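Local atomic coordinates of uncharacterized protein (PDB entry 3H04), a protein that is of unknown function but has an alpha/beta-hydrolase fold and is probably a hydrolase, perhaps acting on esters. Residues P203-L206 / K207-P210; I214-C217 / N218-D222. All coordinates share one frame; numbering follows the deposited sequence.

Interaction 1: P203-L206 / K207-P210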
loop_
_atom_site.group_PDB
_atom_site.type_symbol
_atom_site.label_atom_id
_atom_site.label_comp_id
_atom_site.label_asym_id
_atom_site.label_seq_id
_atom_site.Cartn_x
_atom_site.Cartn_y
_atom_site.Cartn_z
ATOM N N PRO A 203 -18.661 0.727 6.730
ATOM C CA PRO A 203 -19.133 2.080 6.370
ATOM C C PRO A 203 -18.993 3.123 7.495
ATOM O O PRO A 203 -18.584 4.262 7.225
ATOM C CB PRO A 203 -20.600 1.844 6.045
ATOM C CG PRO A 203 -20.616 0.494 5.469
ATOM C CD PRO A 203 -19.686 -0.283 6.381
ATOM N N ASP A 204 -19.319 2.723 8.731
ATOM C CA ASP A 204 -19.262 3.624 9.890
ATOM C C ASP A 204 -17.839 4.028 10.251
ATOM O O ASP A 204 -17.622 5.100 10.806
ATOM C CB ASP A 204 -19.948 3.008 11.107
ATOM C CG ASP A 204 -21.458 3.226 11.109
ATOM O OD1 ASP A 204 -21.966 3.933 10.197
ATOM O OD2 ASP A 204 -22.134 2.731 12.052
ATOM N N GLU A 205 -16.883 3.160 9.911
ATOM C CA GLU A 205 -15.476 3.398 10.064
ATOM C C GLU A 205 -14.929 4.279 8.933
ATOM O O GLU A 205 -14.171 5.214 9.213
ATOM C CB GLU A 205 -14.734 2.043 10.094
ATOM C CG GLU A 205 -15.163 1.159 11.253
ATOM C CD GLU A 205 -14.271 1.332 12.465
ATOM O OE1 GLU A 205 -13.897 2.502 12.784
ATOM O OE2 GLU A 205 -13.921 0.281 13.090
ATOM N N LEU A 206 -15.365 4.037 7.693
ATOM C CA LEU A 206 -14.984 4.896 6.561
ATOM C C LEU A 206 -15.416 6.362 6.799
ATOM O O LEU A 206 -14.684 7.322 6.506
ATOM C CB LEU A 206 -15.615 4.377 5.269
ATOM C CG LEU A 206 -14.974 3.140 4.649
ATOM C CD1 LEU A 206 -15.815 2.684 3.463
ATOM C CD2 LEU A 206 -13.532 3.484 4.229
ATOM N N LYS A 207 -16.628 6.505 7.344
ATOM C CA LYS A 207 -17.214 7.801 7.679
ATOM C C LYS A 207 -16.380 8.633 8.642
ATOM O O LYS A 207 -16.530 9.840 8.715
ATOM C CB LYS A 207 -18.570 7.599 8.333
ATOM C CG LYS A 207 -19.688 7.264 7.396
ATOM C CD LYS A 207 -21.055 7.429 8.113
ATOM C CE LYS A 207 -21.403 8.849 8.475
ATOM N NZ LYS A 207 -22.852 8.932 8.891
ATOM N N THR A 208 -15.535 7.977 9.423
ATOM C CA THR A 208 -14.711 8.680 10.386
ATOM C C THR A 208 -13.263 8.794 9.962
ATOM O O THR A 208 -12.444 9.222 10.755
ATOM C CB THR A 208 -14.778 7.961 11.771
ATOM O OG1 THR A 208 -14.168 6.686 11.651
ATOM C CG2 THR A 208 -16.230 7.821 12.220
ATOM N N LEU A 209 -12.936 8.401 8.725
ATOM C CA LEU A 209 -11.546 8.506 8.275
ATOM C C LEU A 209 -11.124 9.958 8.074
ATOM O O LEU A 209 -11.974 10.806 7.765
ATOM C CB LEU A 209 -11.306 7.701 7.007
ATOM C CG LEU A 209 -11.260 6.184 7.081
ATOM C CD1 LEU A 209 -10.924 5.666 5.725
ATOM C CD2 LEU A 209 -10.227 5.715 8.153
ATOM N N PRO A 210 -9.816 10.266 8.266
ATOM C CA PRO A 210 -9.300 11.593 7.928
ATOM C C PRO A 210 -9.334 11.782 6.397
ATOM O O PRO A 210 -9.725 10.884 5.683
ATOM C CB PRO A 210 -7.851 11.562 8.462
ATOM C CG PRO A 210 -7.466 10.145 8.335
ATOM C CD PRO A 210 -8.730 9.371 8.690
#
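The backbone oxygen Glu205 O is gripped twice by Thr208. Thr208 OG1 donates to Glu205 O at 2.8 Å, and Thr208 N reaches the same oxygen Glu205 O at 3.1 Å. Both donors come from one face of the carbonyl plane, the hydroxyl tilted from it by 23° and the amide well above it. A chi1 of 66° sets OG1 between the backbone N and the carbonyl carbon of Thr208, which turns the hydroxyl back to the helix and leaves CG2 against Asp204 O. One residue earlier, Lys207 N closes an i to i+4 helical bond onto Pro203 O (3.0 Å), and the methylene Lys207 CG rests 3.2 Å from the same Pro203 O. Here the short helix 203-206 gives way to a type I beta turn, Leu206 to Leu209, that leads the chain toward strand 212-217 of the central sheet. Leu209 N closes the turn onto Leu206 O (3.0 Å). On the buried side, the side chains of Leu206 and Leu209 run alongside each other, with Leu206 CD2 3.7 Å from Leu209 CD1. Leu209 also packs on Leu111 and Ala114 of helix 105-116, whereas Leu206 meets Ile201 and His234.

Interaction 2: I214-C217 / N218-D222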
loop_
_atom_site.group_PDB
_atom_site.type_symbol
_atom_site.label_atom_id
_atom_site.label_comp_id
_atom_site.label_asym_id
_atom_site.label_seq_id
_atom_site.Cartn_x
_atom_site.Cartn_y
_atom_site.Cartn_z
ATOM N N ILE A 214 -7.310 10.195 -3.548
ATOM C CA ILE A 214 -7.425 8.953 -4.330
ATOM C C ILE A 214 -6.962 9.243 -5.737
ATOM O O ILE A 214 -7.402 10.246 -6.318
ATOM C CB ILE A 214 -8.854 8.420 -4.347
ATOM C CG1 ILE A 214 -9.336 8.221 -2.873
ATOM C CG2 ILE A 214 -8.931 7.141 -5.254
ATOM C CD1 ILE A 214 -10.863 7.996 -2.668
ATOM N N ALA A 215 -6.083 8.374 -6.294
ATOM C CA ALA A 215 -5.734 8.415 -7.745
ATOM C C ALA A 215 -5.949 6.983 -8.237
ATOM O O ALA A 215 -5.407 6.032 -7.616
ATOM C CB ALA A 215 -4.287 8.885 -7.992
ATOM N N HIS A 216 -6.734 6.815 -9.278
ATOM C CA HIS A 216 -7.103 5.515 -9.753
ATOM C C HIS A 216 -7.506 5.558 -11.225
ATOM O O HIS A 216 -8.183 6.426 -11.592
ATOM C CB HIS A 216 -8.232 4.988 -8.886
ATOM C CG HIS A 216 -8.343 3.502 -8.851
ATOM N ND1 HIS A 216 -8.769 2.820 -7.746
ATOM C CD2 HIS A 216 -8.111 2.574 -9.797
ATOM C CE1 HIS A 216 -8.785 1.535 -8.008
ATOM N NE2 HIS A 216 -8.389 1.360 -9.245
ATOM N N CYS A 217 -7.005 4.661 -12.054
ATOM C CA CYS A 217 -7.376 4.610 -13.465
ATOM C C CYS A 217 -8.736 3.986 -13.638
ATOM O O CYS A 217 -9.020 2.917 -13.047
ATOM C CB CYS A 217 -6.382 3.757 -14.233
ATOM S SG CYS A 217 -4.747 4.543 -14.296
ATOM N N ASN A 218 -9.577 4.588 -14.477
ATOM C CA ASN A 218 -10.875 3.954 -14.684
ATOM C C ASN A 218 -10.808 2.556 -15.268
ATOM O O ASN A 218 -11.695 1.776 -14.997
ATOM C CB ASN A 218 -11.856 4.816 -15.511
ATOM C CG ASN A 218 -11.207 5.490 -16.650
ATOM O OD1 ASN A 218 -10.246 4.977 -17.247
ATOM N ND2 ASN A 218 -11.732 6.652 -16.999
ATOM N N GLY A 219 -9.777 2.258 -16.063
ATOM C CA GLY A 219 -9.655 0.969 -16.745
ATOM C C GLY A 219 -8.663 0.050 -16.023
ATOM O O GLY A 219 -8.109 -0.866 -16.630
ATOM N N ASP A 220 -8.479 0.264 -14.717
ATOM C CA ASP A 220 -7.542 -0.582 -13.930
ATOM C C ASP A 220 -8.016 -2.021 -13.958
ATOM O O ASP A 220 -9.149 -2.306 -13.586
ATOM C CB ASP A 220 -7.514 -0.105 -12.504
ATOM C CG ASP A 220 -6.380 -0.695 -11.700
ATOM O OD1 ASP A 220 -5.982 -1.856 -11.933
ATOM O OD2 ASP A 220 -5.916 0.027 -10.804
ATOM N N TYR A 221 -7.149 -2.883 -14.472
ATOM C CA TYR A 221 -7.401 -4.326 -14.634
ATOM C C TYR A 221 -7.054 -5.161 -13.374
ATOM O O TYR A 221 -7.407 -6.336 -13.304
ATOM C CB TYR A 221 -6.547 -4.868 -15.812
ATOM C CG TYR A 221 -5.066 -4.498 -15.686
ATOM C CD1 TYR A 221 -4.218 -5.196 -14.816
ATOM C CD2 TYR A 221 -4.533 -3.427 -16.390
ATOM C CE1 TYR A 221 -2.930 -4.844 -14.670
ATOM C CE2 TYR A 221 -3.218 -3.057 -16.243
ATOM C CZ TYR A 221 -2.415 -3.779 -15.386
ATOM O OH TYR A 221 -1.106 -3.418 -15.214
ATOM N N ASP A 222 -6.387 -4.556 -12.391
ATOM C CA ASP A 222 -5.889 -5.259 -11.200
ATOM C C ASP A 222 -6.778 -5.007 -9.950
ATOM O O ASP A 222 -7.209 -5.955 -9.258
ATOM C CB ASP A 222 -4.448 -4.804 -10.933
ATOM C CG ASP A 222 -3.808 -5.525 -9.712
ATOM O OD1 ASP A 222 -3.075 -6.509 -9.880
ATOM O OD2 ASP A 222 -4.040 -5.089 -8.573
HETATM O O HOH W 1 -5.134 2.665 -11.291
#
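Asn218, the first residue after strand 212-217, follows Cys217 into a type I beta turn that Asp220 N closes on Cys217 O (3.2 Å). The Asn218 side chain is hydrogen-bonded through ND2 to Asn244 OD1. Gly219 carries the turn round to Asp220, whose side chain then folds back over the end of the strand. Its CG lies anti to the backbone N (chi1 -167°), which brings the carboxylate beside the imidazole of His216, the two planes 67° apart. Asp220 CB sits in the plane of that ring, at its edge, 3.7 Å from His216 NE2. The imidazole is held in its rotation from outside, by Ser228 OG at ND1 and Val223 O at NE2. A water ties Asp220 OD2 to the strand: it donates to OD2 (2.8 Å) and accepts from Cys217 N (2.8 Å). At Asp222, the backbone N meets Asp220 OD1 nearly along its C-O axis at 2.8 Å, forming an Asx turn that fixes the carboxylate, with Val223 N a further donor to OD1. OD2 is thereby presented to His248 ND1, consistent with Asp220 being the acid of a Ser104-His248-Asp220 triad, carried on a strand-end loop as in alpha/beta hydrolases.

Interactions 1 and 2 stand at the two ends of strand 212-217, interaction 1 in the approach from helix 203-206 and interaction 2 at the exit into the following loop. Only three residues separate them in sequence, yet their centres are about 22 Å apart and they do not touch. Each uses a type I beta turn, but to different ends. Interaction 1 is partly buried, its polar side chains largely at the surface and its leucines turned inward; backbone bonds and one hydroxyl dominate. Interaction 2 is buried, and there a carboxylate, an imidazole and a water gather at the presumed active site, with the acid held by backbone amides.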